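Local coordinates for Lic11098 (Leptospira interrogans serogroup Icterohaemorrhagiae serovar copenhageni, PDB 4U08), which is of unknown function but belongs to the leucine-rich repeat proteins of a human pathogen, is regarded as a virulence factor and probably binds other molecules, at residues E116-H121 against T139-H144; L127-E132 against L151-Q156; Q158-L163 against R181-L186; L203-I208 against L226-K231. One frame throughout, in Å; residues are numbered along the deposited sequence.

Contact 1. Residues E116-H121 against T139-H144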
loop_
_atom_site.group_PDB
_atom_site.type_symbol
_atom_site.label_atom_id
_atom_site.label_comp_id
_atom_site.label_asym_id
_atom_site.label_seq_id
_atom_site.Cartn_x
_atom_site.Cartn_y
_atom_site.Cartn_z
ATOM N N GLU A 116 13.366 6.110 -12.761
ATOM C CA GLU A 116 11.933 6.108 -12.526
ATOM C C GLU A 116 11.171 6.092 -13.837
ATOM O O GLU A 116 11.394 6.939 -14.711
ATOM C CB GLU A 116 11.527 7.325 -11.685
ATOM C CG GLU A 116 10.018 7.508 -11.507
ATOM C CD GLU A 116 9.572 8.648 -10.606
ATOM O OE1 GLU A 116 10.431 9.231 -9.906
ATOM O OE2 GLU A 116 8.353 8.935 -10.576
ATOM N N LEU A 117 10.249 5.140 -13.953
ATOM C CA LEU A 117 9.396 4.991 -15.125
ATOM C C LEU A 117 7.960 4.877 -14.660
ATOM O O LEU A 117 7.603 3.928 -13.959
ATOM C CB LEU A 117 9.849 3.754 -15.921
ATOM C CG LEU A 117 8.996 3.322 -17.128
ATOM C CD1 LEU A 117 8.833 4.468 -18.156
ATOM C CD2 LEU A 117 9.614 2.099 -17.797
ATOM N N ASN A 118 7.147 5.877 -14.990
ATOM C CA ASN A 118 5.759 5.874 -14.585
ATOM C C ASN A 118 4.891 5.620 -15.806
ATOM O O ASN A 118 4.723 6.511 -16.632
ATOM C CB ASN A 118 5.365 7.191 -13.885
ATOM C CG ASN A 118 4.033 7.113 -13.190
ATOM O OD1 ASN A 118 3.168 6.331 -13.545
ATOM N ND2 ASN A 118 3.852 7.883 -12.126
ATOM N N LEU A 119 4.326 4.415 -15.908
ATOM C CA LEU A 119 3.441 4.035 -17.021
ATOM C C LEU A 119 2.029 3.765 -16.519
ATOM O O LEU A 119 1.237 3.115 -17.209
ATOM C CB LEU A 119 4.021 2.799 -17.766
ATOM C CG LEU A 119 5.318 3.009 -18.541
ATOM C CD1 LEU A 119 5.963 1.656 -18.914
ATOM C CD2 LEU A 119 5.089 3.862 -19.769
ATOM N N ALA A 120 1.685 4.281 -15.310
ATOM C CA ALA A 120 0.357 4.050 -14.753
ATOM C C ALA A 120 -0.735 4.733 -15.592
ATOM O O ALA A 120 -0.436 5.676 -16.299
ATOM C CB ALA A 120 0.303 4.505 -13.292
ATOM N N HIS A 121 -1.964 4.212 -15.574
ATOM C CA HIS A 121 -3.125 4.752 -16.301
ATOM C C HIS A 121 -2.903 4.810 -17.819
ATOM O O HIS A 121 -3.056 5.851 -18.445
ATOM C CB HIS A 121 -3.589 6.111 -15.718
ATOM C CG HIS A 121 -4.083 6.013 -14.312
ATOM N ND1 HIS A 121 -5.438 6.026 -14.017
ATOM C CD2 HIS A 121 -3.394 5.821 -13.168
ATOM C CE1 HIS A 121 -5.527 5.892 -12.705
ATOM N NE2 HIS A 121 -4.324 5.765 -12.148
ATOM N N THR A 139 12.262 2.667 -9.541
ATOM C CA THR A 139 10.814 2.797 -9.407
ATOM C C THR A 139 10.113 2.529 -10.735
ATOM O O THR A 139 10.421 3.152 -11.765
ATOM C CB THR A 139 10.453 4.184 -8.813
ATOM O OG1 THR A 139 11.290 4.463 -7.680
ATOM C CG2 THR A 139 9.027 4.283 -8.403
ATOM N N LEU A 140 9.123 1.638 -10.683
ATOM C CA LEU A 140 8.343 1.241 -11.858
ATOM C C LEU A 140 6.864 1.189 -11.528
ATOM O O LEU A 140 6.451 0.349 -10.739
ATOM C CB LEU A 140 8.841 -0.132 -12.347
ATOM C CG LEU A 140 8.132 -0.746 -13.569
ATOM C CD1 LEU A 140 8.138 0.212 -14.775
ATOM C CD2 LEU A 140 8.790 -2.059 -13.929
ATOM N N TYR A 141 6.073 2.081 -12.115
ATOM C CA TYR A 141 4.632 2.130 -11.882
ATOM C C TYR A 141 3.888 1.648 -13.110
ATOM O O TYR A 141 3.997 2.261 -14.174
ATOM C CB TYR A 141 4.191 3.567 -11.529
ATOM C CG TYR A 141 4.822 4.084 -10.255
ATOM C CD1 TYR A 141 4.638 3.423 -9.042
ATOM C CD2 TYR A 141 5.575 5.253 -10.252
ATOM C CE1 TYR A 141 5.203 3.904 -7.863
ATOM C CE2 TYR A 141 6.113 5.765 -9.070
ATOM C CZ TYR A 141 5.924 5.084 -7.878
ATOM O OH TYR A 141 6.459 5.556 -6.708
ATOM N N LEU A 142 3.142 0.561 -12.965
ATOM C CA LEU A 142 2.361 -0.061 -14.055
ATOM C C LEU A 142 0.891 -0.214 -13.683
ATOM O O LEU A 142 0.141 -0.923 -14.359
ATOM C CB LEU A 142 2.961 -1.435 -14.431
ATOM C CG LEU A 142 4.375 -1.431 -14.981
ATOM C CD1 LEU A 142 5.020 -2.806 -14.821
ATOM C CD2 LEU A 142 4.403 -0.935 -16.416
ATOM N N GLY A 143 0.488 0.445 -12.599
ATOM C CA GLY A 143 -0.887 0.388 -12.130
ATOM C C GLY A 143 -1.902 0.891 -13.153
ATOM O O GLY A 143 -1.551 1.694 -14.017
ATOM N N HIS A 144 -3.150 0.423 -13.074
ATOM C CA HIS A 144 -4.238 0.875 -13.967
ATOM C C HIS A 144 -3.913 0.675 -15.448
ATOM O O HIS A 144 -3.952 1.610 -16.240
ATOM C CB HIS A 144 -4.673 2.337 -13.673
ATOM C CG HIS A 144 -5.249 2.524 -12.303
ATOM N ND1 HIS A 144 -4.420 2.782 -11.229
ATOM C CD2 HIS A 144 -6.527 2.473 -11.862
ATOM C CE1 HIS A 144 -5.207 2.867 -10.174
ATOM N NE2 HIS A 144 -6.477 2.677 -10.498
#

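Contact 2. Residues L127-E132 against L151-Q156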
loop_
_atom_site.group_PDB
_atom_site.type_symbol
_atom_site.label_atom_id
_atom_site.label_comp_id
_atom_site.label_asym_id
_atom_site.label_seq_id
_atom_site.Cartn_x
_atom_site.Cartn_y
_atom_site.Cartn_z
ATOM N N LEU A 127 5.049 -5.751 -21.913
ATOM C CA LEU A 127 6.252 -4.936 -21.940
ATOM C C LEU A 127 7.271 -5.658 -22.819
ATOM O O LEU A 127 7.283 -6.892 -22.808
ATOM C CB LEU A 127 6.841 -4.741 -20.522
ATOM C CG LEU A 127 6.016 -3.892 -19.538
ATOM C CD1 LEU A 127 6.680 -3.872 -18.183
ATOM C CD2 LEU A 127 5.860 -2.469 -20.040
ATOM N N PRO A 128 8.196 -4.952 -23.513
ATOM C CA PRO A 128 9.235 -5.688 -24.253
ATOM C C PRO A 128 10.168 -6.362 -23.236
ATOM O O PRO A 128 10.331 -5.860 -22.111
ATOM C CB PRO A 128 9.964 -4.585 -25.045
ATOM C CG PRO A 128 9.745 -3.322 -24.231
ATOM C CD PRO A 128 8.373 -3.485 -23.621
ATOM N N GLU A 129 10.772 -7.483 -23.621
ATOM C CA GLU A 129 11.700 -8.209 -22.756
ATOM C C GLU A 129 12.922 -7.334 -22.439
ATOM O O GLU A 129 13.530 -7.527 -21.395
ATOM C CB GLU A 129 12.128 -9.531 -23.409
ATOM C CG GLU A 129 11.043 -10.600 -23.399
ATOM C CD GLU A 129 11.370 -11.872 -24.168
ATOM O OE1 GLU A 129 10.453 -12.424 -24.814
ATOM O OE2 GLU A 129 12.534 -12.325 -24.123
ATOM N N ASP A 130 13.235 -6.357 -23.324
ATOM C CA ASP A 130 14.338 -5.367 -23.236
ATOM C C ASP A 130 14.295 -4.517 -21.948
ATOM O O ASP A 130 15.266 -3.850 -21.608
ATOM C CB ASP A 130 14.289 -4.441 -24.450
ATOM C CG ASP A 130 14.325 -5.223 -25.749
ATOM O OD1 ASP A 130 13.268 -5.820 -26.121
ATOM O OD2 ASP A 130 15.423 -5.328 -26.343
ATOM N N ILE A 131 13.177 -4.597 -21.214
ATOM C CA ILE A 131 12.976 -3.929 -19.929
ATOM C C ILE A 131 13.999 -4.438 -18.911
ATOM O O ILE A 131 14.410 -3.672 -18.052
ATOM C CB ILE A 131 11.489 -4.074 -19.492
ATOM C CG1 ILE A 131 11.017 -2.846 -18.721
ATOM C CG2 ILE A 131 11.171 -5.381 -18.752
ATOM C CD1 ILE A 131 10.370 -1.826 -19.632
ATOM N N GLU A 132 14.489 -5.687 -19.088
ATOM C CA GLU A 132 15.494 -6.324 -18.235
ATOM C C GLU A 132 16.845 -5.605 -18.254
ATOM O O GLU A 132 17.645 -5.840 -17.366
ATOM C CB GLU A 132 15.657 -7.825 -18.577
ATOM C CG GLU A 132 16.401 -8.119 -19.880
ATOM C CD GLU A 132 16.505 -9.579 -20.291
ATOM O OE1 GLU A 132 16.460 -10.465 -19.406
ATOM O OE2 GLU A 132 16.655 -9.834 -21.508
ATOM N N LEU A 151 5.351 -10.209 -17.304
ATOM C CA LEU A 151 6.517 -10.928 -17.841
ATOM C C LEU A 151 7.534 -11.246 -16.753
ATOM O O LEU A 151 7.729 -10.428 -15.851
ATOM C CB LEU A 151 7.136 -10.169 -19.043
ATOM C CG LEU A 151 8.060 -8.964 -18.832
ATOM C CD1 LEU A 151 8.665 -8.521 -20.171
ATOM C CD2 LEU A 151 7.330 -7.767 -18.192
ATOM N N LYS A 152 8.155 -12.439 -16.811
ATOM C CA LYS A 152 9.102 -12.860 -15.769
ATOM C C LYS A 152 10.369 -12.005 -15.738
ATOM O O LYS A 152 11.029 -11.984 -14.700
ATOM C CB LYS A 152 9.418 -14.371 -15.851
ATOM C CG LYS A 152 10.135 -14.767 -17.124
ATOM C CD LYS A 152 10.334 -16.277 -17.185
ATOM C CE LYS A 152 10.837 -16.740 -18.517
ATOM N NZ LYS A 152 11.955 -15.897 -18.998
ATOM N N GLU A 153 10.668 -11.271 -16.833
ATOM C CA GLU A 153 11.826 -10.374 -17.008
ATOM C C GLU A 153 11.820 -9.254 -15.979
ATOM O O GLU A 153 12.853 -8.614 -15.769
ATOM C CB GLU A 153 11.852 -9.740 -18.420
ATOM C CG GLU A 153 12.285 -10.675 -19.556
ATOM C CD GLU A 153 11.518 -11.980 -19.734
ATOM O OE1 GLU A 153 12.181 -13.024 -19.923
ATOM O OE2 GLU A 153 10.273 -11.982 -19.592
ATOM N N ILE A 154 10.649 -8.991 -15.376
ATOM C CA ILE A 154 10.481 -7.997 -14.314
ATOM C C ILE A 154 11.387 -8.343 -13.113
ATOM O O ILE A 154 11.962 -7.439 -12.498
ATOM C CB ILE A 154 8.976 -7.847 -13.922
ATOM C CG1 ILE A 154 8.699 -6.473 -13.359
ATOM C CG2 ILE A 154 8.442 -8.973 -12.999
ATOM C CD1 ILE A 154 7.999 -5.630 -14.361
ATOM N N GLY A 155 11.505 -9.636 -12.823
ATOM C CA GLY A 155 12.321 -10.149 -11.732
ATOM C C GLY A 155 13.806 -9.896 -11.914
ATOM O O GLY A 155 14.564 -10.007 -10.948
ATOM N N GLN A 156 14.226 -9.500 -13.133
ATOM C CA GLN A 156 15.642 -9.228 -13.456
ATOM C C GLN A 156 16.105 -7.836 -13.010
ATOM O O GLN A 156 17.306 -7.564 -13.040
ATOM C CB GLN A 156 15.905 -9.399 -14.982
ATOM C CG GLN A 156 15.691 -10.823 -15.530
ATOM C CD GLN A 156 16.905 -11.744 -15.452
ATOM O OE1 GLN A 156 17.065 -12.654 -16.272
ATOM N NE2 GLN A 156 17.768 -11.580 -14.461
#

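Contact 3. Residues Q158-L163 against R181-L186. With CA (calcium ion), chain H.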
loop_
_atom_site.group_PDB
_atom_site.type_symbol
_atom_site.label_atom_id
_atom_site.label_comp_id
_atom_site.label_asym_id
_atom_site.label_seq_id
_atom_site.Cartn_x
_atom_site.Cartn_y
_atom_site.Cartn_z
ATOM N N GLN A 158 17.406 -5.819 -10.798
ATOM C CA GLN A 158 18.199 -5.978 -9.572
ATOM C C GLN A 158 18.151 -4.760 -8.618
ATOM O O GLN A 158 18.175 -4.950 -7.417
ATOM C CB GLN A 158 19.661 -6.367 -9.911
ATOM C CG GLN A 158 20.227 -7.425 -8.956
ATOM C CD GLN A 158 21.580 -7.998 -9.343
ATOM O OE1 GLN A 158 21.688 -9.132 -9.820
ATOM N NE2 GLN A 158 22.658 -7.281 -9.057
ATOM N N ASN A 159 18.032 -3.542 -9.154
ATOM C CA ASN A 159 18.000 -2.304 -8.379
ATOM C C ASN A 159 16.595 -1.805 -8.020
ATOM O O ASN A 159 16.485 -0.777 -7.365
ATOM C CB ASN A 159 18.760 -1.196 -9.137
ATOM C CG ASN A 159 20.197 -1.046 -8.745
ATOM O OD1 ASN A 159 20.821 -1.948 -8.166
ATOM N ND2 ASN A 159 20.752 0.108 -9.064
ATOM N N LEU A 160 15.529 -2.494 -8.476
ATOM C CA LEU A 160 14.155 -2.057 -8.243
ATOM C C LEU A 160 13.792 -2.039 -6.769
ATOM O O LEU A 160 14.021 -3.010 -6.047
ATOM C CB LEU A 160 13.148 -2.886 -9.062
ATOM C CG LEU A 160 11.801 -2.242 -9.347
ATOM C CD1 LEU A 160 11.941 -1.047 -10.322
ATOM C CD2 LEU A 160 10.813 -3.275 -9.900
ATOM N N GLU A 161 13.256 -0.911 -6.338
ATOM C CA GLU A 161 12.846 -0.660 -4.952
ATOM C C GLU A 161 11.342 -0.547 -4.809
ATOM O O GLU A 161 10.828 -0.926 -3.766
ATOM C CB GLU A 161 13.517 0.613 -4.426
ATOM C CG GLU A 161 14.969 0.383 -4.054
ATOM C CD GLU A 161 15.773 1.629 -3.742
ATOM O OE1 GLU A 161 17.020 1.545 -3.808
ATOM O OE2 GLU A 161 15.167 2.689 -3.464
ATOM N N SER A 162 10.637 0.004 -5.813
ATOM C CA SER A 162 9.183 0.124 -5.770
ATOM C C SER A 162 8.606 -0.360 -7.083
ATOM O O SER A 162 9.025 0.100 -8.153
ATOM C CB SER A 162 8.721 1.558 -5.524
ATOM O OG SER A 162 9.338 2.158 -4.400
ATOM N N LEU A 163 7.617 -1.252 -6.985
ATOM C CA LEU A 163 6.920 -1.825 -8.134
ATOM C C LEU A 163 5.420 -1.686 -7.904
ATOM O O LEU A 163 4.892 -2.229 -6.927
ATOM C CB LEU A 163 7.318 -3.307 -8.300
ATOM C CG LEU A 163 6.617 -4.086 -9.421
ATOM C CD1 LEU A 163 6.850 -3.417 -10.813
ATOM C CD2 LEU A 163 7.080 -5.523 -9.430
ATOM N N ARG A 181 15.615 -8.616 -5.015
ATOM C CA ARG A 181 16.248 -8.585 -3.694
ATOM C C ARG A 181 16.335 -7.203 -3.052
ATOM O O ARG A 181 16.445 -7.130 -1.830
ATOM C CB ARG A 181 17.621 -9.266 -3.737
ATOM C CG ARG A 181 17.523 -10.750 -3.378
ATOM C CD ARG A 181 18.717 -11.576 -3.852
ATOM N NE ARG A 181 19.996 -11.104 -3.308
ATOM C CZ ARG A 181 20.541 -11.536 -2.175
ATOM N NH1 ARG A 181 19.931 -12.462 -1.445
ATOM N NH2 ARG A 181 21.704 -11.045 -1.762
ATOM N N ASN A 182 16.228 -6.130 -3.846
ATOM C CA ASN A 182 16.219 -4.779 -3.332
ATOM C C ASN A 182 14.819 -4.197 -3.201
ATOM O O ASN A 182 14.686 -3.047 -2.807
ATOM C CB ASN A 182 17.116 -3.872 -4.172
ATOM C CG ASN A 182 18.586 -4.082 -3.888
ATOM O OD1 ASN A 182 19.045 -4.013 -2.741
ATOM N ND2 ASN A 182 19.353 -4.400 -4.917
ATOM N N LEU A 183 13.762 -4.967 -3.557
ATOM C CA LEU A 183 12.394 -4.438 -3.513
ATOM C C LEU A 183 11.966 -4.075 -2.094
ATOM O O LEU A 183 12.137 -4.876 -1.179
ATOM C CB LEU A 183 11.383 -5.415 -4.176
ATOM C CG LEU A 183 10.046 -4.806 -4.651
ATOM C CD1 LEU A 183 10.223 -3.861 -5.847
ATOM C CD2 LEU A 183 9.046 -5.897 -5.001
ATOM N N GLU A 184 11.464 -2.866 -1.919
ATOM C CA GLU A 184 11.006 -2.375 -0.615
ATOM C C GLU A 184 9.497 -2.209 -0.581
ATOM O O GLU A 184 8.887 -2.351 0.486
ATOM C CB GLU A 184 11.674 -1.046 -0.263
ATOM C CG GLU A 184 13.177 -1.186 -0.068
ATOM C CD GLU A 184 13.947 0.111 0.068
ATOM O OE1 GLU A 184 13.344 1.189 -0.128
ATOM O OE2 GLU A 184 15.163 0.048 0.359
ATOM N N SER A 185 8.893 -1.881 -1.735
ATOM C CA SER A 185 7.451 -1.677 -1.822
ATOM C C SER A 185 6.861 -2.435 -3.011
ATOM O O SER A 185 7.324 -2.285 -4.142
ATOM C CB SER A 185 7.135 -0.189 -1.905
ATOM O OG SER A 185 5.741 0.028 -1.974
ATOM N N LEU A 186 5.839 -3.230 -2.755
ATOM C CA LEU A 186 5.157 -4.003 -3.806
ATOM C C LEU A 186 3.657 -3.700 -3.762
ATOM O O LEU A 186 2.996 -4.052 -2.801
ATOM C CB LEU A 186 5.456 -5.518 -3.654
ATOM C CG LEU A 186 4.766 -6.489 -4.649
ATOM C CD1 LEU A 186 4.997 -6.069 -6.129
ATOM C CD2 LEU A 186 5.212 -7.908 -4.405
HETATM CA CA CA H . 14.618 3.555 -1.079
HETATM O O HOH W 1 15.074 -5.398 -6.582
HETATM O O HOH W 2 13.558 3.794 1.317
#

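Contact 4. Residues L203-I208 against L226-K231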
loop_
_atom_site.group_PDB
_atom_site.type_symbol
_atom_site.label_atom_id
_atom_site.label_comp_id
_atom_site.label_asym_id
_atom_site.label_seq_id
_atom_site.Cartn_x
_atom_site.Cartn_y
_atom_site.Cartn_z
ATOM N N LEU A 203 11.832 -11.963 -0.943
ATOM C CA LEU A 203 11.907 -10.510 -0.979
ATOM C C LEU A 203 12.385 -9.972 0.386
ATOM O O LEU A 203 11.635 -9.334 1.129
ATOM C CB LEU A 203 10.576 -9.909 -1.427
ATOM C CG LEU A 203 10.089 -10.316 -2.852
ATOM C CD1 LEU A 203 8.718 -9.762 -3.128
ATOM C CD2 LEU A 203 11.028 -9.790 -3.919
ATOM N N GLN A 204 13.671 -10.221 0.685
ATOM C CA GLN A 204 14.305 -9.891 1.969
ATOM C C GLN A 204 14.296 -8.417 2.331
ATOM O O GLN A 204 14.370 -8.115 3.510
ATOM C CB GLN A 204 15.732 -10.460 2.048
ATOM C CG GLN A 204 15.792 -11.987 1.955
ATOM C CD GLN A 204 15.018 -12.682 3.050
ATOM O OE1 GLN A 204 15.454 -12.761 4.198
ATOM N NE2 GLN A 204 13.846 -13.204 2.717
ATOM N N ASN A 205 14.206 -7.493 1.361
ATOM C CA ASN A 205 14.181 -6.073 1.670
ATOM C C ASN A 205 12.773 -5.479 1.720
ATOM O O ASN A 205 12.627 -4.303 2.024
ATOM C CB ASN A 205 15.077 -5.279 0.706
ATOM C CG ASN A 205 16.518 -5.218 1.137
ATOM O OD1 ASN A 205 16.996 -6.017 1.947
ATOM N ND2 ASN A 205 17.239 -4.258 0.600
ATOM N N LEU A 206 11.736 -6.288 1.424
ATOM C CA LEU A 206 10.351 -5.809 1.362
ATOM C C LEU A 206 9.872 -5.253 2.685
ATOM O O LEU A 206 9.943 -5.936 3.695
ATOM C CB LEU A 206 9.386 -6.880 0.854
ATOM C CG LEU A 206 8.038 -6.373 0.348
ATOM C CD1 LEU A 206 8.220 -5.605 -1.003
ATOM C CD2 LEU A 206 7.070 -7.577 0.118
ATOM N N GLN A 207 9.407 -4.017 2.655
ATOM C CA GLN A 207 8.907 -3.319 3.834
ATOM C C GLN A 207 7.401 -3.144 3.783
ATOM O O GLN A 207 6.762 -3.094 4.832
ATOM C CB GLN A 207 9.567 -1.942 3.949
ATOM C CG GLN A 207 11.070 -2.004 4.235
ATOM C CD GLN A 207 11.755 -0.684 3.921
ATOM O OE1 GLN A 207 12.890 -0.658 3.459
ATOM N NE2 GLN A 207 11.098 0.440 4.138
ATOM N N ILE A 208 6.848 -2.929 2.581
ATOM C CA ILE A 208 5.419 -2.670 2.381
ATOM C C ILE A 208 4.858 -3.596 1.297
ATOM O O ILE A 208 5.352 -3.606 0.173
ATOM C CB ILE A 208 5.159 -1.179 2.003
ATOM C CG1 ILE A 208 5.861 -0.159 2.956
ATOM C CG2 ILE A 208 3.668 -0.883 1.861
ATOM C CD1 ILE A 208 5.608 -0.110 4.387
ATOM N N LEU A 226 9.720 -12.824 5.285
ATOM C CA LEU A 226 9.823 -11.392 4.997
ATOM C C LEU A 226 10.314 -10.631 6.227
ATOM O O LEU A 226 9.560 -9.899 6.868
ATOM C CB LEU A 226 8.536 -10.819 4.389
ATOM C CG LEU A 226 8.063 -11.469 3.084
ATOM C CD1 LEU A 226 6.645 -11.045 2.738
ATOM C CD2 LEU A 226 9.017 -11.175 1.952
ATOM N N GLN A 227 11.616 -10.782 6.517
ATOM C CA GLN A 227 12.251 -10.254 7.726
ATOM C C GLN A 227 12.205 -8.727 7.866
ATOM O O GLN A 227 12.247 -8.253 8.992
ATOM C CB GLN A 227 13.696 -10.777 7.883
ATOM C CG GLN A 227 14.634 -10.434 6.717
ATOM C CD GLN A 227 16.077 -10.710 7.083
ATOM O OE1 GLN A 227 16.602 -10.201 8.084
ATOM N NE2 GLN A 227 16.746 -11.540 6.295
ATOM N N ASN A 228 12.086 -7.971 6.766
ATOM C CA ASN A 228 12.026 -6.513 6.836
ATOM C C ASN A 228 10.620 -5.926 6.716
ATOM O O ASN A 228 10.460 -4.700 6.801
ATOM C CB ASN A 228 12.973 -5.893 5.776
ATOM C CG ASN A 228 14.442 -6.080 6.122
ATOM O OD1 ASN A 228 14.815 -6.319 7.262
ATOM N ND2 ASN A 228 15.318 -5.883 5.170
ATOM N N LEU A 229 9.600 -6.790 6.549
ATOM C CA LEU A 229 8.216 -6.342 6.371
ATOM C C LEU A 229 7.692 -5.541 7.570
ATOM O O LEU A 229 7.787 -6.010 8.695
ATOM C CB LEU A 229 7.267 -7.528 6.061
ATOM C CG LEU A 229 5.909 -7.154 5.420
ATOM C CD1 LEU A 229 6.078 -6.607 3.993
ATOM C CD2 LEU A 229 4.984 -8.367 5.370
ATOM N N GLN A 230 7.154 -4.357 7.297
ATOM C CA GLN A 230 6.597 -3.425 8.290
ATOM C C GLN A 230 5.104 -3.290 8.154
ATOM O O GLN A 230 4.410 -3.114 9.158
ATOM C CB GLN A 230 7.254 -2.052 8.145
ATOM C CG GLN A 230 8.713 -2.020 8.612
ATOM C CD GLN A 230 9.481 -0.830 8.065
ATOM O OE1 GLN A 230 8.979 0.289 7.985
ATOM N NE2 GLN A 230 10.727 -1.053 7.667
ATOM N N LYS A 231 4.592 -3.313 6.918
ATOM C CA LYS A 231 3.164 -3.143 6.676
ATOM C C LYS A 231 2.665 -4.234 5.729
ATOM O O LYS A 231 3.186 -4.391 4.621
ATOM C CB LYS A 231 2.844 -1.755 6.078
ATOM C CG LYS A 231 3.138 -0.594 7.033
ATOM C CD LYS A 231 2.745 0.721 6.399
ATOM C CE LYS A 231 3.210 1.877 7.243
ATOM N NZ LYS A 231 3.556 3.047 6.398
HETATM O O HOH W 3 11.125 -8.464 4.048
#

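Contact 1. Residues E116-H121 against T139-H144
E116-N118 and T139-Y141 run as neighbouring parallel strands, their axes 4.9 Å apart and their directions within 5° of each other, with E116 beside T139, L117 beside L140 and N118 beside Y141. The strand ladder is made by L117 N to T139 O, Y141 N to L117 O and L119 N to Y141 O; beyond the strands, H121 N donates to G143 O (3.0 Å) and keeps the two chains in step.

L117 and L140 point the same way on the face turned to the protein interior, L117 CD2 against L140 CD1 at 3.9 Å. L119 and L142 repeat this alignment, L119 CD1 meeting L142 CD2 at 3.9 Å. On the other face, N118 has CG anti to its backbone N (chi1 -167°), which brings the amide alongside the base of Y141, OD1 3.6 Å from Y141 CB. That same OD1 accepts A120 N at 3.1 Å, an Asx turn that fixes the amide's rotation. E116 reaches the edge of the Y141 ring with OE2, while its OE1 is held in a salt bridge by K93.

At the far end the rings of H121 and H144 form an offset stack, centroids 4.0 Å apart and planes at 18°. H144 CB sits over the centre of the H121 ring, 3.6 Å from its centroid. H144 stacks in turn on H167, a ligand of a bound zinc ion. In this protein E116, N118, T139 and Y141 line the face away from the leucines; inward leucines stacked along parallel strands are the signature of a leucine-rich repeat solenoid.

Contact 2. Residues L127-E132 against L151-Q156
L127 and L151 cross at about a right angle, and this pair starts the apolar side of the contact between two successive 3-10 turns. L151 takes the less usual first torsion that sets CG between its backbone N and carbonyl carbon (chi1 80°), and its two methyls then divide the work. CD2 rests on L127, 3.9 Å from L127 CB, whereas CD1 lies against the backbone, 3.4 Å from L127 O, and also approaches I131 CG2. I154 adds its CD1 at 4.4 Å from L127 CD1.

Further out, E129 and E153 cross with their carboxylate planes 31° apart and touch through their aliphatic parts, E129 CG to E153 CD at 3.9 Å. The acidic ends stay near each other, E129 OE2 4.3 Å from E153 OE1, a repulsion probably eased by K152, whose NZ forms a salt bridge with E153 OE1 at 3.0 Å, on the syn side but somewhat out of the carboxylate plane. E132 and Q156 instead run side by side, joined through CB to CB at 3.9 Å, with the carboxylate and amide planes 61° apart. No hydrogen bond passes directly between the two segments; Q135 NE2 bonds to both E132 O and Q156 O.

The two 3-10 turns lie on the convex side of the solenoid, in the links from strand 116-118 to strand 139-141 and from 139-141 to 162-164, with L127 reaching inward to L142 and F147.

Contact 3. Residues Q158-L163 against R181-L186
L163 CD2 and L186 CD1 meet at 3.9 Å in the leucine core of two adjoining turns of a leucine-rich repeat solenoid. Both residues have CG anti to the backbone N (chi1 177° and 178°), which aligns their methyls; L160 and L183 likewise point the same way. The CD1 methyl of L183 lies against both L163 and L160, 3.8 Å from L163 CB and 4.1 Å from L160 CD2.

Beside this core, E161 O accepts two backbone donors, E184 N at 2.8 Å and S185 N at 3.0 Å; the second lies nearly in line with the carbonyl bond. With S185 N to E161 O, L163 N to S185 O makes the parallel S162-S185 bridge. Where the chain enters from the convex side, N182 is directed at the preceding turn and its ND2 donates to Q158 O, with that oxygen close to the N182 amide plane. A water nearby accepts from N182 N and can donate to L160 O.

Just before the strands, E161 and E184 extend side by side, their carboxylates stacked with planes 22° apart. The nearby negative charges are bridged, and probably offset, by a calcium ion bound by E161 OE2 at 2.6 Å, by E184 OE1 at a longer 2.9 Å, and by a water.

Contact 4. Residues L203-I208 against L226-K231
Q204 bends at its second torsion (chi2 -60°), while Q227 runs straight on from a CG placed between its backbone N and carbonyl carbon (chi1 59°), and the two side chains cross at about a right angle. Q227 NE2 donates to Q204 OE1 at 2.7 Å, almost straight at 174°, with the acceptor in the Q227 amide plane. Q204 NE2 is used as well, bonding to Q225 O.

Each segment begins with a type I turn, L203-L206 and L226-L229. Between them a water accepts from N228 N (2.9 Å) and can donate to L206 O and L203 O. Inward, L226 sets CD2 3.3 Å from L203 O, and L206 and L229 align side by side. Q207 O takes both Q230 N (2.8 Å) and K231 N. Q207 and Q230 lie alongside with nearly parallel amides, Q230 NE2 at 3.6 Å from Q207 CG. On the strand face away from the leucines, I208 CD1 packs along the aliphatic part of K231, 3.6 Å from its CD.

The chemistry thus changes across the contact: leucines close the inside, the bridging water links N228 N of one turn to carbonyls of the preceding one, and Q207 O, taking two N-H groups, carries the pairing into the strands.

How the contacts relate
From the N terminus, contact 1 closes the loop between strands 116-118 and 139-141, and contact 2 crosses it, since its segments alternate with those of contact 1 along the chain. Contact 1 ties the strand side of these coils and contact 2 the convex side; L140 and L142 meet I154 and L127 in the core between them. Contact 3 follows in series: residues 158-163 come just after 151-156, and strand 162-164 pairs with 139-141 of contact 1. Contact 4 opens later still, joined to contact 3 where E184 O probably accepts from Q207 N and I208 N. None nests inside another; together they link consecutive coils of the solenoid.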